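Local coordinates for arginyl-tRNA synthetase, putative (PDB 5JLD), which probably joins L-arginine to its cognate tRNA at the expense of ATP, as a class I aminoacyl-tRNA synthetase, at residues S139-M147 against C252-Y263. Numbering follows the deposited sequence.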
loop_
_atom_site.group_PDB
_atom_site.type_symbol
_atom_site.label_atom_id
_atom_site.label_comp_id
_atom_site.label_asym_id
_atom_site.label_seq_id
_atom_site.Cartn_x
_atom_site.Cartn_y
_atom_site.Cartn_z
ATOM N N SER A 139 -3.454 11.387 1.117
ATOM C CA SER A 139 -3.293 12.579 0.281
ATOM C C SER A 139 -3.286 13.858 1.119
ATOM O O SER A 139 -2.245 14.480 1.291
ATOM C CB SER A 139 -4.371 12.655 -0.801
ATOM O OG SER A 139 -3.987 13.566 -1.797
ATOM N N SER A 140 -4.444 14.260 1.621
ATOM C CA SER A 140 -4.543 15.404 2.548
ATOM C C SER A 140 -4.074 16.784 2.018
ATOM O O SER A 140 -3.296 17.478 2.678
ATOM C CB SER A 140 -3.758 15.081 3.824
ATOM O OG SER A 140 -4.129 13.817 4.329
ATOM N N PRO A 141 -4.560 17.213 0.846
ATOM C CA PRO A 141 -4.133 18.565 0.487
ATOM C C PRO A 141 -4.837 19.621 1.343
ATOM O O PRO A 141 -5.797 19.301 2.067
ATOM C CB PRO A 141 -4.558 18.688 -0.975
ATOM C CG PRO A 141 -5.770 17.827 -1.064
ATOM C CD PRO A 141 -5.495 16.646 -0.143
ATOM N N ASN A 142 -4.354 20.859 1.252
ATOM C CA ASN A 142 -4.974 22.009 1.909
ATOM C C ASN A 142 -5.546 22.969 0.884
ATOM O O ASN A 142 -4.847 23.342 -0.061
ATOM C CB ASN A 142 -3.965 22.753 2.786
ATOM C CG ASN A 142 -3.448 21.903 3.927
ATOM O OD1 ASN A 142 -4.219 21.233 4.612
ATOM N ND2 ASN A 142 -2.135 21.927 4.138
ATOM N N ILE A 143 -6.807 23.368 1.081
ATOM C CA ILE A 143 -7.457 24.373 0.247
ATOM C C ILE A 143 -6.609 25.639 0.184
ATOM O O ILE A 143 -6.002 26.039 1.179
ATOM C CB ILE A 143 -8.880 24.731 0.781
ATOM C CG1 ILE A 143 -9.741 23.472 0.936
ATOM C CG2 ILE A 143 -9.559 25.805 -0.094
ATOM C CD1 ILE A 143 -10.070 22.717 -0.381
ATOM N N ALA A 144 -6.556 26.244 -1.001
ATOM C CA ALA A 144 -5.851 27.505 -1.232
ATOM C C ALA A 144 -4.349 27.374 -1.008
ATOM O O ALA A 144 -3.663 28.360 -0.768
ATOM C CB ALA A 144 -6.431 28.616 -0.347
ATOM N N LYS A 145 -3.848 26.148 -1.096
ATOM C CA LYS A 145 -2.415 25.900 -1.060
ATOM C C LYS A 145 -2.012 24.907 -2.126
ATOM O O LYS A 145 -2.804 24.059 -2.531
ATOM C CB LYS A 145 -1.966 25.372 0.296
ATOM C CG LYS A 145 -2.047 26.373 1.403
ATOM C CD LYS A 145 -1.344 25.829 2.620
ATOM C CE LYS A 145 -1.200 26.912 3.667
ATOM N NZ LYS A 145 -0.506 26.416 4.885
ATOM N N GLU A 146 -0.768 24.995 -2.574
ATOM C CA GLU A 146 -0.341 24.093 -3.627
ATOM C C GLU A 146 -0.167 22.704 -3.028
ATOM O O GLU A 146 0.316 22.542 -1.899
ATOM C CB GLU A 146 0.939 24.568 -4.309
ATOM C CG GLU A 146 0.683 25.461 -5.509
ATOM C CD GLU A 146 -0.375 24.951 -6.444
ATOM O OE1 GLU A 146 -0.519 23.703 -6.610
ATOM O OE2 GLU A 146 -1.156 25.798 -6.976
ATOM N N MET A 147 -0.608 21.710 -3.785
ATOM C CA MET A 147 -0.254 20.331 -3.506
ATOM C C MET A 147 1.230 20.204 -3.769
ATOM O O MET A 147 1.714 20.701 -4.780
ATOM C CB MET A 147 -1.042 19.359 -4.383
ATOM C CG MET A 147 -2.513 19.235 -4.045
ATOM S SD MET A 147 -3.276 17.801 -4.838
ATOM C CE MET A 147 -2.343 16.461 -4.087
ATOM N N CYS A 252 -13.241 26.487 -1.596
ATOM C CA CYS A 252 -13.137 25.050 -1.494
ATOM C C CYS A 252 -13.446 24.419 -2.841
ATOM O O CYS A 252 -12.715 23.547 -3.300
ATOM C CB CYS A 252 -14.074 24.522 -0.414
ATOM S SG CYS A 252 -13.592 25.017 1.257
ATOM N N GLU A 253 -14.501 24.884 -3.499
ATOM C CA GLU A 253 -14.860 24.285 -4.781
ATOM C C GLU A 253 -13.758 24.475 -5.819
ATOM O O GLU A 253 -13.363 23.511 -6.504
ATOM C CB GLU A 253 -16.179 24.856 -5.286
ATOM C CG GLU A 253 -17.373 24.269 -4.561
ATOM C CD GLU A 253 -18.669 24.964 -4.900
ATOM O OE1 GLU A 253 -18.633 25.995 -5.606
ATOM O OE2 GLU A 253 -19.727 24.470 -4.457
ATOM N N SER A 254 -13.243 25.701 -5.913
ATOM C CA SER A 254 -12.145 25.979 -6.849
ATOM C C SER A 254 -10.899 25.100 -6.615
ATOM O O SER A 254 -10.372 24.427 -7.555
ATOM C CB SER A 254 -11.755 27.460 -6.766
ATOM O OG SER A 254 -10.376 27.640 -7.044
ATOM N N SER A 255 -10.427 25.100 -5.367
ATOM C CA SER A 255 -9.247 24.284 -5.026
ATOM C C SER A 255 -9.493 22.809 -5.309
ATOM O O SER A 255 -8.620 22.105 -5.826
ATOM C CB SER A 255 -8.851 24.471 -3.560
ATOM O OG SER A 255 -7.995 25.588 -3.407
ATOM N N LYS A 256 -10.685 22.335 -4.982
ATOM C CA LYS A 256 -11.003 20.937 -5.229
ATOM C C LYS A 256 -11.012 20.626 -6.726
ATOM O O LYS A 256 -10.614 19.533 -7.124
ATOM C CB LYS A 256 -12.340 20.576 -4.591
ATOM C CG LYS A 256 -12.254 20.461 -3.074
ATOM C CD LYS A 256 -13.625 20.202 -2.458
ATOM C CE LYS A 256 -13.539 20.104 -0.939
ATOM N NZ LYS A 256 -14.834 19.707 -0.359
ATOM N N LYS A 257 -11.439 21.565 -7.573
ATOM C CA LYS A 257 -11.333 21.283 -9.010
ATOM C C LYS A 257 -9.860 21.127 -9.398
ATOM O O LYS A 257 -9.476 20.195 -10.164
ATOM C CB LYS A 257 -11.992 22.371 -9.852
ATOM N N GLU A 258 -9.029 22.015 -8.844
ATOM C CA GLU A 258 -7.593 21.934 -9.154
ATOM C C GLU A 258 -6.987 20.582 -8.717
ATOM O O GLU A 258 -6.275 19.921 -9.481
ATOM C CB GLU A 258 -6.837 23.090 -8.499
ATOM C CG GLU A 258 -5.681 23.613 -9.334
ATOM C CD GLU A 258 -6.157 24.313 -10.600
ATOM O OE1 GLU A 258 -7.110 25.120 -10.518
ATOM O OE2 GLU A 258 -5.586 24.052 -11.680
ATOM N N PHE A 259 -7.291 20.169 -7.494
ATOM C CA PHE A 259 -6.827 18.897 -6.965
ATOM C C PHE A 259 -7.332 17.734 -7.834
ATOM O O PHE A 259 -6.594 16.758 -8.097
ATOM C CB PHE A 259 -7.284 18.714 -5.507
ATOM C CG PHE A 259 -6.780 19.786 -4.551
ATOM C CD1 PHE A 259 -5.683 20.580 -4.874
ATOM C CD2 PHE A 259 -7.415 19.997 -3.330
ATOM C CE1 PHE A 259 -5.226 21.566 -3.999
ATOM C CE2 PHE A 259 -6.965 20.978 -2.439
ATOM C CZ PHE A 259 -5.866 21.763 -2.776
ATOM N N ASP A 260 -8.576 17.854 -8.297
ATOM C CA ASP A 260 -9.216 16.769 -9.040
ATOM C C ASP A 260 -8.556 16.552 -10.395
ATOM O O ASP A 260 -8.463 15.410 -10.853
ATOM C CB ASP A 260 -10.713 17.026 -9.230
ATOM C CG ASP A 260 -11.515 16.816 -7.944
ATOM O OD1 ASP A 260 -10.898 16.579 -6.882
ATOM O OD2 ASP A 260 -12.762 16.914 -7.991
ATOM N N LYS A 261 -8.108 17.629 -11.041
ATOM C CA LYS A 261 -7.321 17.419 -12.264
ATOM C C LYS A 261 -6.150 16.428 -12.032
ATOM O O LYS A 261 -5.967 15.438 -12.778
ATOM C CB LYS A 261 -6.790 18.751 -12.794
ATOM C CG LYS A 261 -7.874 19.703 -13.292
ATOM C CD LYS A 261 -7.372 21.143 -13.322
ATOM C CE LYS A 261 -8.161 22.023 -14.299
ATOM N NZ LYS A 261 -9.569 21.566 -14.504
ATOM N N LEU A 262 -5.378 16.685 -10.979
ATOM C CA LEU A 262 -4.275 15.815 -10.618
ATOM C C LEU A 262 -4.761 14.386 -10.321
ATOM O O LEU A 262 -4.230 13.399 -10.867
ATOM C CB LEU A 262 -3.524 16.359 -9.408
ATOM C CG LEU A 262 -2.401 15.445 -8.906
ATOM C CD1 LEU A 262 -1.277 15.346 -9.947
ATOM C CD2 LEU A 262 -1.866 15.901 -7.564
ATOM N N TYR A 263 -5.769 14.281 -9.457
ATOM C CA TYR A 263 -6.242 12.965 -9.037
ATOM C C TYR A 263 -6.664 12.134 -10.244
ATOM O O TYR A 263 -6.327 10.949 -10.333
ATOM C CB TYR A 263 -7.396 13.082 -8.040
ATOM C CG TYR A 263 -6.968 13.589 -6.670
ATOM C CD1 TYR A 263 -5.838 13.067 -6.021
ATOM C CD2 TYR A 263 -7.680 14.606 -6.036
ATOM C CE1 TYR A 263 -5.445 13.543 -4.769
ATOM C CE2 TYR A 263 -7.303 15.086 -4.790
ATOM C CZ TYR A 263 -6.191 14.560 -4.162
ATOM O OH TYR A 263 -5.836 15.062 -2.935
#
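F259 pushes its ring from helix 242-265 into the curve of the loop between P141 and M147. This loop leaves strand 133-137 of the parallel Rossmann-type sheet and runs into the HIGH signature motif of class I synthetases, here HVGH, at the start of helix 149-167. P141 lies over one face of the ring in a CH-pi contact, its CB 3.8 Å from the F259 ring centroid and 19° off the normal. M147 comes in obliquely, CG 3.5 Å from F259 CD1, and makes a Met-aromatic contact through SD, 4.4 Å from the same centroid. A bend at chi3 (62°) carries M147 CE to L262 CD2, 3.6 Å away, and, obliquely, near the hydroxyl end of Y263; L401 of helix 401-420 touches both M147 and L262. Towards the start of the 252-263 segment, I143 sets CG2 and CD1 against CB of S255, and CG1 near SG of C252.

N142 to K145 form a type II turn; the carbonyl oxygens of its first and last residues lie at the F259 ring edge. The turn is pinned to the helix by A144 N, which donates to S255 OG (2.9 Å, 161°). At the other end, Y263 OH also bonds N176 ND2 and S139 OG also bonds T155 OG1, tying this corner to strand 171-176 and helix 149-167; between them, S139 OG and Y263 OH share a 2.6 Å hydrogen bond near the tyrosine ring plane.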